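Local coordinates for protein type IV pilin structural subunit (Pseudomonas aeruginosa, PDB 3JYZ) that is the structural subunit that assembles into type IV pili, the thin surface filaments that in this bacterium serve adhesion and twitching motility, at residues C119-A127 with S139-R150; R10-A18 with A52-V60. All blocks are in the same frame, centred on the assembly; numbering follows the deposited sequence.

Contact 1 (C119-A127 with S139-R150). With SO4 (sulfate ion), chain B.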
# COMPACT_ATOMS: atom_id res chain seq x y z
N CYS A 119 5.79 -1.18 -3.15
CA CYS A 119 4.62 -2.00 -3.45
C CYS A 119 5.05 -3.44 -3.63
O CYS A 119 5.99 -3.71 -4.38
CB CYS A 119 3.92 -1.53 -4.72
SG CYS A 119 2.43 -2.53 -5.09
N THR A 120 4.40 -4.37 -2.92
CA THR A 120 4.70 -5.76 -3.07
C THR A 120 3.43 -6.61 -3.39
O THR A 120 2.38 -6.35 -2.92
CB THR A 120 5.40 -6.34 -1.82
OG1 THR A 120 4.63 -6.04 -0.68
CG2 THR A 120 6.79 -5.76 -1.66
N SER A 121 3.61 -7.59 -4.23
CA SER A 121 2.60 -8.56 -4.58
C SER A 121 3.09 -9.91 -4.03
O SER A 121 3.78 -9.97 -3.10
CB SER A 121 2.48 -8.64 -6.10
OG SER A 121 3.68 -9.09 -6.65
N ALA A 122 2.72 -10.99 -4.67
CA ALA A 122 3.36 -12.23 -4.32
C ALA A 122 4.90 -12.20 -4.47
O ALA A 122 5.58 -13.02 -3.92
CB ALA A 122 2.75 -13.37 -5.18
N SER A 123 5.39 -11.27 -5.27
CA SER A 123 6.82 -11.05 -5.39
C SER A 123 7.19 -9.59 -5.05
O SER A 123 6.38 -8.75 -4.97
CB SER A 123 7.38 -11.46 -6.74
OG SER A 123 6.68 -10.90 -7.76
N ASN A 124 8.47 -9.38 -4.83
CA ASN A 124 8.97 -8.12 -4.39
C ASN A 124 10.29 -7.71 -5.07
O ASN A 124 11.08 -7.03 -4.51
CB ASN A 124 9.19 -8.11 -2.89
CG ASN A 124 10.28 -9.03 -2.45
OD1 ASN A 124 10.96 -9.57 -3.19
ND2 ASN A 124 10.38 -9.19 -1.17
N ALA A 125 10.44 -8.13 -6.30
CA ALA A 125 11.70 -7.88 -7.00
C ALA A 125 11.94 -6.40 -7.28
O ALA A 125 13.08 -5.93 -7.21
CB ALA A 125 11.76 -8.68 -8.31
N THR A 126 10.89 -5.65 -7.61
CA THR A 126 11.08 -4.25 -7.95
C THR A 126 11.44 -3.43 -6.72
O THR A 126 12.41 -2.68 -6.74
CB THR A 126 9.84 -3.68 -8.64
OG1 THR A 126 9.63 -4.38 -9.86
CG2 THR A 126 10.01 -2.19 -8.93
N ALA A 127 10.67 -3.60 -5.65
CA ALA A 127 10.98 -2.89 -4.41
C ALA A 127 12.39 -3.24 -3.93
O ALA A 127 13.14 -2.37 -3.47
CB ALA A 127 9.95 -3.20 -3.33
N SER A 139 -0.30 -10.83 -2.36
CA SER A 139 -0.76 -12.12 -2.89
C SER A 139 -1.17 -12.12 -4.37
O SER A 139 -1.41 -13.17 -4.95
CB SER A 139 -1.86 -12.71 -2.00
OG SER A 139 -3.02 -11.89 -2.00
N VAL A 140 -1.28 -10.95 -4.99
CA VAL A 140 -1.52 -10.92 -6.43
C VAL A 140 -0.36 -11.64 -7.14
O VAL A 140 0.81 -11.31 -6.91
CB VAL A 140 -1.63 -9.46 -6.95
CG1 VAL A 140 -1.58 -9.42 -8.46
CG2 VAL A 140 -2.92 -8.80 -6.43
N PRO A 141 -0.65 -12.64 -7.99
CA PRO A 141 0.45 -13.32 -8.68
C PRO A 141 1.22 -12.32 -9.53
O PRO A 141 0.62 -11.40 -10.10
CB PRO A 141 -0.26 -14.34 -9.58
CG PRO A 141 -1.57 -14.62 -8.84
CD PRO A 141 -1.96 -13.27 -8.26
N GLN A 142 2.54 -12.50 -9.63
CA GLN A 142 3.38 -11.50 -10.27
C GLN A 142 2.96 -11.19 -11.71
O GLN A 142 3.05 -10.05 -12.14
CB GLN A 142 4.86 -11.90 -10.19
CG GLN A 142 5.16 -13.10 -11.02
CD GLN A 142 6.49 -13.76 -10.71
OE1 GLN A 142 7.36 -13.19 -10.03
NE2 GLN A 142 6.66 -14.97 -11.21
N GLU A 143 2.49 -12.19 -12.45
CA GLU A 143 2.13 -11.93 -13.84
C GLU A 143 0.91 -11.01 -13.98
O GLU A 143 0.63 -10.51 -15.07
CB GLU A 143 1.93 -13.25 -14.61
CG GLU A 143 0.70 -14.06 -14.20
CD GLU A 143 0.98 -15.10 -13.13
OE1 GLU A 143 1.96 -14.95 -12.37
OE2 GLU A 143 0.20 -16.08 -13.03
N PHE A 144 0.19 -10.79 -12.88
CA PHE A 144 -1.01 -9.95 -12.88
C PHE A 144 -0.77 -8.61 -12.19
O PHE A 144 -1.69 -7.82 -12.02
CB PHE A 144 -2.15 -10.68 -12.17
CG PHE A 144 -2.62 -11.92 -12.88
CD1 PHE A 144 -2.95 -11.88 -14.22
CD2 PHE A 144 -2.77 -13.11 -12.18
CE1 PHE A 144 -3.41 -13.02 -14.86
CE2 PHE A 144 -3.22 -14.25 -12.82
CZ PHE A 144 -3.54 -14.20 -14.16
N ALA A 145 0.47 -8.38 -11.78
CA ALA A 145 0.81 -7.13 -11.09
C ALA A 145 1.56 -6.18 -12.01
O ALA A 145 2.39 -6.62 -12.81
CB ALA A 145 1.64 -7.44 -9.87
N PRO A 146 1.30 -4.87 -11.89
CA PRO A 146 2.08 -3.92 -12.67
C PRO A 146 3.53 -3.89 -12.17
O PRO A 146 3.80 -4.35 -11.06
CB PRO A 146 1.38 -2.58 -12.40
CG PRO A 146 0.77 -2.75 -11.05
CD PRO A 146 0.36 -4.21 -10.96
N ALA A 147 4.43 -3.35 -12.97
CA ALA A 147 5.86 -3.41 -12.69
C ALA A 147 6.31 -3.01 -11.27
O ALA A 147 7.16 -3.67 -10.67
CB ALA A 147 6.63 -2.58 -13.74
N GLN A 148 5.75 -1.94 -10.73
CA GLN A 148 6.26 -1.47 -9.44
C GLN A 148 5.92 -2.41 -8.29
O GLN A 148 6.45 -2.25 -7.20
CB GLN A 148 5.79 -0.06 -9.12
CG GLN A 148 4.31 0.06 -8.89
CD GLN A 148 3.56 0.38 -10.16
OE1 GLN A 148 3.80 -0.23 -11.20
NE2 GLN A 148 2.66 1.35 -10.08
N CYS A 149 5.05 -3.38 -8.54
CA CYS A 149 4.63 -4.33 -7.52
C CYS A 149 5.11 -5.76 -7.71
O CYS A 149 4.82 -6.55 -6.93
CB CYS A 149 3.13 -4.40 -7.43
SG CYS A 149 2.31 -2.77 -7.10
N ARG A 150 5.85 -6.02 -8.78
CA ARG A 150 6.48 -7.31 -9.02
C ARG A 150 7.83 -7.41 -8.30
O ARG A 150 8.25 -6.44 -7.79
CB ARG A 150 6.72 -7.56 -10.51
CG ARG A 150 5.45 -7.63 -11.29
CD ARG A 150 5.59 -8.19 -12.71
NE ARG A 150 6.34 -7.34 -13.59
CZ ARG A 150 5.81 -6.47 -14.43
NH1 ARG A 150 4.52 -6.33 -14.50
NH2 ARG A 150 6.59 -5.73 -15.21
OXT ARG A 150 8.45 -8.47 -8.26
S SO4 B . 4.00 -3.57 -17.00
O1 SO4 B . 2.90 -4.05 -18.06
O2 SO4 B . 4.15 -2.19 -17.25
O3 SO4 B . 3.48 -3.93 -15.76
O4 SO4 B . 5.19 -4.30 -17.39
O HOH W 1 8.17 -5.03 -5.49
O HOH W 2 7.65 -0.67 -5.37
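OXT of the C-terminal Arg150 is gripped by two donors at the start of helix 125-129: the backbone N of Ala125, 2.8 Å away, and OG of Ser123, in the loop before the helix, 3.0 Å away. The other carboxylate oxygen, O, takes the backbone N-H of Thr126 at 2.8 Å in a nearly straight bond (168°). This is the disulfide-bonded loop, or D-region, of a type IV pilin, closed here by Cys119 and Cys149. The carboxylate sits at the N-terminal end of the helix, where the dipole would be expected to stabilise its negative charge. A water bridges Arg150 O to Cys119 O and the N of Ala127.

The Cys119 SG to Cys149 SG bond is 2.0 Å long, with chi3 at 95°. SG of Cys119 lies anti to its backbone N (chi1 -179°), which sets it toward segment 139-150 and Cys149. In the first turn of helix 125-129, OG1 of Thr126 donates to the carbonyl O of Ala147 at 2.7 Å. The N-H of Arg150 reaches that oxygen from the opposite face of the carbonyl plane. The methyl CG2 of Thr126 lies against the backbone of Gln148.

Earlier in the chain, just past the strand, Ser121 forms an ST turn, its OG accepting the N-H of Ser123. The N-H of Ala122 donates to Val140 O at 3.0 Å, tying the start of the loop to its return. Val140 and Ser121 also pack on Leu88 of strand 87-95.

The guanidinium of Arg150 turns away from the carboxylate, its chain bent at chi3, and lies with one face over CA of Ala147. NH1 donates to Ala145 O at 2.7 Å and also to the sulfate, probably from the crystallisation liquor; NH2 meets sulfate O4 at 3.0 Å.

Contact 2 (R10-A18 with A52-V60)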
# COMPACT_ATOMS: atom_id res chain seq x y z
N ARG A 10 -6.49 -3.32 -14.40
CA ARG A 10 -7.46 -3.22 -13.32
C ARG A 10 -6.78 -3.15 -11.94
O ARG A 10 -7.22 -2.40 -11.07
CB ARG A 10 -8.49 -4.34 -13.40
CG ARG A 10 -9.35 -4.21 -14.65
CD ARG A 10 -10.19 -5.44 -14.93
NE ARG A 10 -10.88 -5.30 -16.21
CZ ARG A 10 -11.64 -6.24 -16.76
NH1 ARG A 10 -11.82 -7.40 -16.15
NH2 ARG A 10 -12.22 -6.02 -17.94
N VAL A 11 -5.70 -3.91 -11.77
CA VAL A 11 -4.91 -3.82 -10.54
C VAL A 11 -4.30 -2.41 -10.39
O VAL A 11 -4.27 -1.86 -9.29
CB VAL A 11 -3.82 -4.92 -10.49
CG1 VAL A 11 -2.91 -4.71 -9.28
CG2 VAL A 11 -4.46 -6.30 -10.43
N SER A 12 -3.85 -1.83 -11.50
CA SER A 12 -3.34 -0.45 -11.46
C SER A 12 -4.37 0.56 -10.95
O SER A 12 -4.01 1.52 -10.27
CB SER A 12 -2.81 -0.02 -12.83
OG SER A 12 -1.56 -0.63 -13.08
N GLU A 13 -5.62 0.35 -11.30
CA GLU A 13 -6.64 1.21 -10.74
C GLU A 13 -6.64 1.28 -9.27
O GLU A 13 -6.87 2.31 -8.76
CB GLU A 13 -8.02 0.82 -11.28
CG GLU A 13 -8.08 1.13 -12.76
CD GLU A 13 -9.17 2.13 -13.16
OE1 GLU A 13 -8.86 3.25 -13.69
OE2 GLU A 13 -10.37 1.74 -12.95
N GLY A 14 -6.43 0.15 -8.59
CA GLY A 14 -6.35 0.11 -7.14
C GLY A 14 -5.24 0.95 -6.57
O GLY A 14 -5.36 1.54 -5.50
N LEU A 15 -4.12 1.01 -7.28
CA LEU A 15 -3.00 1.81 -6.83
C LEU A 15 -3.39 3.28 -6.84
O LEU A 15 -3.06 4.03 -5.93
CB LEU A 15 -1.77 1.56 -7.71
CG LEU A 15 -1.20 0.15 -7.55
CD1 LEU A 15 -0.07 -0.07 -8.54
CD2 LEU A 15 -0.69 -0.07 -6.13
N VAL A 16 -4.12 3.69 -7.87
CA VAL A 16 -4.57 5.07 -7.97
C VAL A 16 -5.53 5.39 -6.81
O VAL A 16 -5.50 6.49 -6.24
CB VAL A 16 -5.22 5.33 -9.34
CG1 VAL A 16 -5.83 6.72 -9.38
CG2 VAL A 16 -4.18 5.17 -10.44
N LEU A 17 -6.36 4.42 -6.45
CA LEU A 17 -7.31 4.57 -5.35
C LEU A 17 -6.62 4.77 -3.98
O LEU A 17 -7.19 5.35 -3.06
CB LEU A 17 -8.22 3.34 -5.32
CG LEU A 17 -9.69 3.39 -4.89
CD1 LEU A 17 -10.51 4.38 -5.71
CD2 LEU A 17 -10.31 2.00 -4.95
N ALA A 18 -5.38 4.29 -3.86
CA ALA A 18 -4.62 4.46 -2.63
C ALA A 18 -3.87 5.79 -2.53
O ALA A 18 -3.35 6.15 -1.47
CB ALA A 18 -3.64 3.29 -2.44
N ALA A 52 -11.37 2.63 1.04
CA ALA A 52 -11.75 3.03 -0.30
C ALA A 52 -12.19 1.78 -1.04
O ALA A 52 -11.78 0.68 -0.69
CB ALA A 52 -10.58 3.70 -1.02
N SER A 53 -13.02 1.95 -2.06
CA SER A 53 -13.49 0.80 -2.81
C SER A 53 -13.98 1.23 -4.19
O SER A 53 -14.16 2.42 -4.46
CB SER A 53 -14.61 0.11 -2.05
OG SER A 53 -15.75 0.94 -2.01
N SER A 54 -14.19 0.25 -5.06
CA SER A 54 -14.62 0.50 -6.42
C SER A 54 -15.12 -0.82 -6.98
O SER A 54 -15.17 -1.81 -6.27
CB SER A 54 -13.45 1.00 -7.26
OG SER A 54 -12.50 -0.04 -7.45
N LYS A 55 -15.40 -0.87 -8.25
CA LYS A 55 -15.78 -2.12 -8.83
C LYS A 55 -14.70 -3.19 -8.70
O LYS A 55 -15.00 -4.26 -8.50
CB LYS A 55 -16.14 -1.96 -10.34
CG LYS A 55 -16.49 -3.25 -11.00
CD LYS A 55 -16.94 -3.03 -12.45
CE LYS A 55 -17.08 -4.35 -13.18
NZ LYS A 55 -17.83 -4.25 -14.44
N TYR A 56 -13.52 -2.78 -8.65
CA TYR A 56 -12.39 -3.70 -8.69
C TYR A 56 -11.70 -3.80 -7.33
O TYR A 56 -10.98 -4.75 -7.20
CB TYR A 56 -11.38 -3.26 -9.76
CG TYR A 56 -11.92 -3.29 -11.17
CD1 TYR A 56 -12.70 -4.36 -11.60
CD2 TYR A 56 -11.65 -2.27 -12.06
CE1 TYR A 56 -13.20 -4.40 -12.89
CE2 TYR A 56 -12.14 -2.30 -13.36
CZ TYR A 56 -12.91 -3.37 -13.76
OH TYR A 56 -13.40 -3.40 -15.05
N VAL A 57 -11.91 -2.90 -6.46
CA VAL A 57 -11.26 -2.86 -5.17
C VAL A 57 -12.24 -3.03 -4.03
O VAL A 57 -13.14 -2.31 -3.94
CB VAL A 57 -10.50 -1.58 -5.00
CG1 VAL A 57 -9.83 -1.53 -3.65
CG2 VAL A 57 -9.48 -1.51 -6.08
N THR A 58 -12.03 -4.07 -3.23
CA THR A 58 -12.85 -4.31 -2.05
C THR A 58 -12.52 -3.30 -0.95
O THR A 58 -13.42 -2.71 -0.36
CB THR A 58 -12.62 -5.73 -1.51
OG1 THR A 58 -13.18 -6.68 -2.43
CG2 THR A 58 -13.26 -5.92 -0.14
N SER A 59 -11.24 -3.08 -0.72
CA SER A 59 -10.82 -2.25 0.40
C SER A 59 -9.39 -1.78 0.25
O SER A 59 -8.57 -2.44 -0.39
CB SER A 59 -10.99 -3.03 1.72
OG SER A 59 -10.21 -4.21 1.72
N VAL A 60 -9.11 -0.63 0.85
CA VAL A 60 -7.77 -0.07 0.93
C VAL A 60 -7.63 0.32 2.39
O VAL A 60 -8.19 1.33 2.83
CB VAL A 60 -7.65 1.19 0.06
CG1 VAL A 60 -6.25 1.78 0.16
CG2 VAL A 60 -8.00 0.86 -1.40
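Arg10 lays its aliphatic chain over one face of the Tyr56 ring. This is where helix 4-28, the C-terminal part of the long pilin helix whose N-terminal part this fragment lacks, meets the loop that leads into the first strand of the antiparallel sheet. From CB outward the arginine tracks across the ring. CB is 4.0 Å from Tyr56 CD2. CG makes the CH-pi contact, 3.9 Å from the centroid of the Tyr56 ring and 21° off its normal. CD follows at 3.6 Å from Tyr56 CZ, and NE passes the hydroxyl without bonding to it. The chain is extended from CG to NE and keeps along the ring; the guanidinium and ring planes are 11° apart, with Tyr56 OH over one guanidinium face.

One turn on, Gly14 lets the helix come close: its CA touches Val57 CG2 at 3.7 Å. Leu17 and Val57 then meet tip to tip, CD2 of Leu17 standing 3.6 Å from Val57 CB. Ala52 and Ser54 also border this leucine. The loop is shaped by Ser54, whose OG accepts the N-H groups of Tyr56 and Val57. At the far end, the methyl CB of Ala18 rests 4.0 Å from Val60 CG1.

Contact 2 comes first along the chain and closes before contact 1 opens. Their centres are about 15 Å apart. Both reach the same antiparallel sheet: contact 2 through strand 57-62, contact 1 through strand 114-120. Helix 4-28 connects them. It meets the loop and strand start of 52-60 in contact 2, while its Val11, Ser12 and Leu15 pack against Pro146 and Gln148 of contact 1. Leu88 of strand 87-95 is also shared, touching Val11 and Leu15 as well as Ser121 and Val140. Helix 4-28 thus packs on the sheet itself and also touches segment 52-60 and the C-terminal disulfide loop, within one pilin domain.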